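Local coordinates for protein peptidylprolyl Isomerase (Naegleria fowleri, PDB 6B4P) that probably catalyses the cis-trans isomerisation of peptide bonds preceding proline, as an FKBP-type peptidylprolyl isomerase, at residues Asn105-Pro108 and Gly109-Pro112. Numbering follows the deposited sequence.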
loop_
_atom_site.group_PDB
_atom_site.type_symbol
_atom_site.label_atom_id
_atom_site.label_comp_id
_atom_site.label_asym_id
_atom_site.label_seq_id
_atom_site.Cartn_x
_atom_site.Cartn_y
_atom_site.Cartn_z
ATOM N N ASN A 105 16.841 5.940 -1.687
ATOM C CA ASN A 105 16.504 7.340 -1.881
ATOM C C ASN A 105 15.788 7.920 -0.666
ATOM O O ASN A 105 15.015 7.244 0.023
ATOM C CB ASN A 105 15.601 7.515 -3.103
ATOM C CG ASN A 105 16.240 7.020 -4.385
ATOM O OD1 ASN A 105 17.319 7.465 -4.770
ATOM N ND2 ASN A 105 15.570 6.094 -5.055
ATOM N N ALA A 106 16.022 9.206 -0.440
ATOM C CA ALA A 106 15.179 10.004 0.430
ATOM C C ALA A 106 14.152 10.738 -0.423
ATOM O O ALA A 106 14.410 11.073 -1.585
ATOM C CB ALA A 106 16.007 11.021 1.222
ATOM N N ILE A 107 12.978 10.960 0.157
ATOM C CA ILE A 107 12.014 11.901 -0.408
ATOM C C ILE A 107 12.047 13.091 0.537
ATOM O O ILE A 107 11.504 12.996 1.648
ATOM C CB ILE A 107 10.600 11.305 -0.519
ATOM C CG1 ILE A 107 10.604 9.969 -1.267
ATOM C CG2 ILE A 107 9.670 12.300 -1.190
ATOM C CD1 ILE A 107 11.179 10.047 -2.653
ATOM N N PRO A 108 12.709 14.185 0.185
ATOM C CA PRO A 108 12.898 15.280 1.146
ATOM C C PRO A 108 11.579 15.740 1.752
ATOM O O PRO A 108 10.572 15.879 1.057
ATOM C CB PRO A 108 13.556 16.381 0.302
ATOM C CG PRO A 108 14.283 15.612 -0.778
ATOM C CD PRO A 108 13.426 14.425 -1.083
ATOM N N GLY A 109 11.589 15.935 3.072
ATOM C CA GLY A 109 10.413 16.351 3.804
ATOM C C GLY A 109 9.372 15.274 4.020
ATOM O O GLY A 109 8.315 15.566 4.594
ATOM N N LEU A 110 9.627 14.043 3.588
ATOM C CA LEU A 110 8.621 12.994 3.692
ATOM C C LEU A 110 9.219 11.708 4.251
ATOM O O LEU A 110 8.758 11.190 5.275
ATOM C CB LEU A 110 7.988 12.741 2.321
ATOM C CG LEU A 110 6.668 11.973 2.297
ATOM C CD1 LEU A 110 5.559 12.814 2.915
ATOM C CD2 LEU A 110 6.309 11.551 0.878
ATOM N N ILE A 111 10.262 11.201 3.604
ATOM C CA ILE A 111 10.791 9.870 3.880
ATOM C C ILE A 111 12.312 9.917 3.926
ATOM O O ILE A 111 12.949 10.339 2.949
ATOM C CB ILE A 111 10.313 8.872 2.817
ATOM C CG1 ILE A 111 8.812 8.635 2.958
ATOM C CG2 ILE A 111 11.079 7.553 2.902
ATOM C CD1 ILE A 111 8.212 7.931 1.772
ATOM N N PRO A 112 12.930 9.496 5.026
ATOM C CA PRO A 112 14.391 9.418 5.076
ATOM C C PRO A 112 14.930 8.322 4.172
ATOM O O PRO A 112 14.242 7.360 3.820
ATOM C CB PRO A 112 14.683 9.095 6.548
ATOM C CG PRO A 112 13.371 9.185 7.261
ATOM C CD PRO A 112 12.296 9.000 6.253
#
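A chi1 of -53° puts Ile-107 CG1 beside the backbone N and leaves CG2 anti to that N; Leu-110 places CG likewise anti, with chi1 -163°. The two side chains then lie next to each other and point the same way. This pairing belongs to a type II beta turn, Ile-107 to Leu-110, carrying a classic beta bulge. It lies in the long loop between strands 91-96 and 117-126 of the FKBP fold, which in FKBP relatives borders the active-site pocket. Leu-110 and Ile-111 are the two bulge residues opposite Ile-107. Pro-108 and Gly-109 are at the centre of the turn, and Gly-109, in its third position, has the expected positive phi of 75°. The carbonyl oxygen of Ile-107 accepts two bonds. Ile-111 N gives a nearly straight one, 2.9 Å to Ile-107 O, in the carbonyl plane. Leu-110 N, closing the turn, comes from a position tilted out of that plane, and its bond is more bent. Ile-107 N returns a bond of 2.9 Å to Ile-111 O, closing the antiparallel pair. Ile-111 is buried and, with Leu-110, packs on Phe-56 of strand 55-58. Across the turn, Ile-107 CG2 rests 3.9 Å from Leu-110 CB.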